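Side-chain contacts in GIL01 gp7 (Bacillus phage pGIL01, PDB 6N7O), which probably binds the LexA repressor of its Bacillus host and inhibits it, and forms a dimer of small helical subunits: residues A[22-25]-A[26-30]; A[10-13]-A[14-18]. All coordinates share one frame; numbering follows the deposited sequence.

Contact 1: A[22-25]-A[26-30]; sequences VSKS and YVIDR
Ser23 caps the helix that starts at Lys24: its OG accepts from Tyr26 N at 3.1 Å, with an N-H...O angle of 159°. With OG anti to the backbone N (chi1 157°), the hydroxyl reaches forward over the first turn and also lies against Tyr26 CB. Three backbone bonds wind that turn, from Val27 N to Ser23 O, Ile28 N to Lys24 O and Asp29 N to Ser25 O. Water extends the polar network along the solvent side. One molecule donates both to Ser25 O and to Asp29 OD1, the latter at 2.6 Å, and so ties the carboxylate to the first turn; a second donates to Asp29 OD2, but its link to Ser25 OG is doubtful, resting on one of two conformers. The apolar part is small: Val22 CG2 meets Val27 CG2 at 3.6 Å, the two side chains crossing at about a right angle, and the same Val27 methyl rests on Ser23 O. Lys24 extends to Lys19 O of the second subunit. Strand 21-23 passes directly into helix 24-34, while Val22 and Ser23 pair with an antiparallel strand of the second subunit, and Val27 packs on Leu14 of that subunit.

Contact 2: A[10-13]-A[14-18]; sequences FIIE and LSQSS
Leu14 lies over one face of the Phe10 ring one helical turn back, its CD1 4.0 Å from the ring centroid and 15° off the normal, a CH-pi contact. The methyl is displaced toward the rim, nearest CZ, while Leu14 CG and CD2 touch CE1. Phe10 has CG anti to its own backbone N (chi1 -179°), which carries the ring outward from the helix, with one face turned to Leu14. Beneath the pair, Leu14 N donates to Phe10 O at 3.0 Å. Ser15 N donates to the next carbonyl, Ile11 O, at 2.8 Å; in one of the two Ser15 conformers OG does so too, at the same distance, from above the carbonyl plane and 40° out of it. Gln16 N bonds to Ile12 O. Its CG sits between backbone N and carbonyl carbon, resting 3.3 Å from Glu13 O, and the chain then runs extended back along the helix. The amide end passes Ile12 CG2 with OE1, and NE2 donates at 2.9 Å to a water that itself donates to Glu13 O, bridging side chain and backbone. Glu13 is also extended, and its carboxylate is taken by Tyr26 and Arg30. Further on, Ser17 OG bonds to Lys19 N, on the way from helix 2-16 to strand 21-23. Phe10 packs on Arg30 and Leu31 of helix 24-34 in its own chain, while Phe10, Ile11, Leu14 and Ser15 meet helix 24-34 of the second subunit.

From the N terminus, helix 2-16 ends in contact 2, the chain turns through the following loop into strand 21-23, and contact 1 opens helix 24-34. The two are in series, neither nested nor crossed: contact 2 lies along a helix, contact 1 at the strand-helix junction, neither closing a long loop. Their centres are about 13 Å apart, yet side chains join them across the hairpin of helices. Glu13 OE2 forms a salt bridge with Arg30 NE at 2.8 Å, and Glu13 OE1 probably a hydrogen bond with Tyr26 OH. Arg30 CB also packs on Phe10 CE1, 3.5 Å away. Both contacts reach the second subunit, so both helices and strand 21-23 take part in the dimer interface.

Contact 1: A[22-25]-A[26-30]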
# COMPACT_ATOMS: atom_id res chain seq x y z
N VAL A 22 10.03 -4.83 -3.94
CA VAL A 22 9.91 -3.39 -4.06
C VAL A 22 10.42 -2.74 -2.79
O VAL A 22 10.40 -3.34 -1.71
CB VAL A 22 8.47 -2.93 -4.34
CG1 VAL A 22 8.05 -3.35 -5.74
CG2 VAL A 22 7.52 -3.50 -3.29
N SER A 23 10.86 -1.49 -2.93
CA SER A 23 11.35 -0.74 -1.79
C SER A 23 10.24 -0.55 -0.76
O SER A 23 9.17 -0.04 -1.09
CB SER A 23 11.91 0.61 -2.26
OG SER A 23 11.93 1.57 -1.22
N LYS A 24 10.52 -0.93 0.49
CA LYS A 24 9.52 -0.75 1.53
C LYS A 24 9.22 0.72 1.76
O LYS A 24 8.06 1.11 1.95
CB LYS A 24 10.00 -1.40 2.83
CG LYS A 24 8.92 -1.61 3.89
CD LYS A 24 9.51 -2.13 5.20
CE LYS A 24 10.15 -1.01 6.03
NZ LYS A 24 10.80 -1.51 7.25
N SER A 25 10.26 1.56 1.78
CA SER A 25 10.04 2.99 1.96
C SER A 25 9.14 3.55 0.86
O SER A 25 8.30 4.42 1.12
CB SER A 25 11.38 3.72 2.00
OG SER A 25 12.06 3.55 0.78
N TYR A 26 9.30 3.07 -0.38
CA TYR A 26 8.44 3.52 -1.46
C TYR A 26 6.99 3.12 -1.22
O TYR A 26 6.07 3.92 -1.43
CB TYR A 26 8.91 2.98 -2.81
CG TYR A 26 8.07 3.52 -3.95
CD1 TYR A 26 8.12 4.87 -4.28
CD2 TYR A 26 7.21 2.71 -4.67
CE1 TYR A 26 7.36 5.39 -5.31
CE2 TYR A 26 6.44 3.22 -5.71
CZ TYR A 26 6.52 4.57 -6.03
OH TYR A 26 5.77 5.10 -7.06
N VAL A 27 6.75 1.86 -0.83
CA VAL A 27 5.39 1.41 -0.55
C VAL A 27 4.77 2.29 0.54
O VAL A 27 3.62 2.73 0.43
CB VAL A 27 5.36 -0.08 -0.15
CG1 VAL A 27 3.99 -0.50 0.34
CG2 VAL A 27 5.80 -0.96 -1.33
N ILE A 28 5.53 2.55 1.60
CA ILE A 28 5.01 3.38 2.68
C ILE A 28 4.69 4.78 2.18
O ILE A 28 3.62 5.33 2.46
CB ILE A 28 6.02 3.42 3.84
CG1 ILE A 28 6.06 2.05 4.54
CG2 ILE A 28 5.71 4.58 4.79
CD1 ILE A 28 7.18 1.94 5.57
N ASP A 29 5.61 5.38 1.42
CA ASP A 29 5.36 6.71 0.86
C ASP A 29 4.07 6.73 0.05
O ASP A 29 3.26 7.64 0.20
CB ASP A 29 6.53 7.16 -0.01
CG ASP A 29 7.74 7.63 0.79
OD1 ASP A 29 7.64 7.77 2.03
OD2 ASP A 29 8.79 7.88 0.17
N ARG A 30 3.87 5.72 -0.80
CA ARG A 30 2.69 5.73 -1.67
C ARG A 30 1.41 5.56 -0.87
O ARG A 30 0.39 6.20 -1.17
CB ARG A 30 2.80 4.64 -2.73
CG ARG A 30 3.92 4.89 -3.73
CD ARG A 30 3.55 5.95 -4.76
NE ARG A 30 2.53 5.47 -5.69
CZ ARG A 30 1.27 5.91 -5.71
NH1 ARG A 30 0.89 6.84 -4.85
NH2 ARG A 30 0.40 5.43 -6.59
O HOH W 1 8.99 6.11 3.56
O HOH W 2 11.08 6.33 -0.56

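Contact 2: A[10-13]-A[14-18]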
# COMPACT_ATOMS: atom_id res chain seq x y z
N PHE A 10 -2.69 2.38 -7.18
CA PHE A 10 -1.41 1.93 -6.66
C PHE A 10 -1.23 0.44 -6.90
O PHE A 10 -0.14 0.00 -7.29
CB PHE A 10 -1.29 2.27 -5.17
CG PHE A 10 0.03 1.86 -4.55
CD1 PHE A 10 1.23 2.05 -5.23
CD2 PHE A 10 0.07 1.32 -3.27
CE1 PHE A 10 2.44 1.69 -4.64
CE2 PHE A 10 1.28 0.98 -2.68
CZ PHE A 10 2.46 1.15 -3.37
N ILE A 11 -2.29 -0.34 -6.70
CA ILE A 11 -2.21 -1.77 -7.01
C ILE A 11 -1.84 -1.99 -8.47
O ILE A 11 -1.03 -2.87 -8.80
CB ILE A 11 -3.54 -2.46 -6.65
CG1 ILE A 11 -3.73 -2.48 -5.13
CG2 ILE A 11 -3.58 -3.88 -7.19
CD1 ILE A 11 -5.15 -2.84 -4.70
N ILE A 12 -2.42 -1.20 -9.37
CA ILE A 12 -2.08 -1.31 -10.79
C ILE A 12 -0.62 -0.95 -11.02
O ILE A 12 0.10 -1.62 -11.77
CB ILE A 12 -3.02 -0.44 -11.64
CG1 ILE A 12 -4.45 -0.96 -11.54
CG2 ILE A 12 -2.58 -0.43 -13.12
CD1 ILE A 12 -5.46 -0.00 -12.07
N GLU A 13 -0.16 0.13 -10.37
CA GLU A 13 1.25 0.53 -10.50
C GLU A 13 2.18 -0.61 -10.09
O GLU A 13 3.21 -0.83 -10.75
CB GLU A 13 1.53 1.78 -9.65
CG GLU A 13 2.97 2.25 -9.77
CD GLU A 13 3.32 3.36 -8.77
OE1 GLU A 13 4.50 3.73 -8.72
OE2 GLU A 13 2.43 3.85 -8.04
N LEU A 14 1.87 -1.32 -9.00
CA LEU A 14 2.68 -2.48 -8.63
C LEU A 14 2.54 -3.60 -9.65
O LEU A 14 3.54 -4.16 -10.12
CB LEU A 14 2.27 -2.97 -7.23
CG LEU A 14 2.47 -1.96 -6.10
CD1 LEU A 14 1.73 -2.40 -4.83
CD2 LEU A 14 3.95 -1.76 -5.81
N SER A 15 1.31 -3.91 -10.05
CA SER A 15 1.06 -5.06 -10.90
C SER A 15 1.72 -4.92 -12.26
O SER A 15 2.13 -5.92 -12.87
CB SER A 15 -0.45 -5.26 -11.05
OG SER A 15 -1.04 -5.46 -9.79
N GLN A 16 1.84 -3.69 -12.77
CA GLN A 16 2.37 -3.50 -14.11
C GLN A 16 3.88 -3.60 -14.17
O GLN A 16 4.43 -3.75 -15.26
CB GLN A 16 1.92 -2.15 -14.66
CG GLN A 16 2.58 -0.96 -13.98
CD GLN A 16 1.96 0.37 -14.39
OE1 GLN A 16 0.88 0.42 -14.97
NE2 GLN A 16 2.66 1.46 -14.10
N SER A 17 4.56 -3.52 -13.03
CA SER A 17 6.01 -3.61 -12.94
C SER A 17 6.46 -5.06 -13.05
O SER A 17 5.76 -5.98 -12.62
CB SER A 17 6.49 -3.01 -11.62
OG SER A 17 7.83 -3.35 -11.33
N SER A 18 7.64 -5.27 -13.64
CA SER A 18 8.22 -6.61 -13.66
C SER A 18 9.03 -6.92 -12.41
O SER A 18 9.58 -8.02 -12.30
CB SER A 18 9.10 -6.79 -14.91
OG SER A 18 10.05 -5.75 -15.01
O HOH W 3 4.87 0.79 -12.31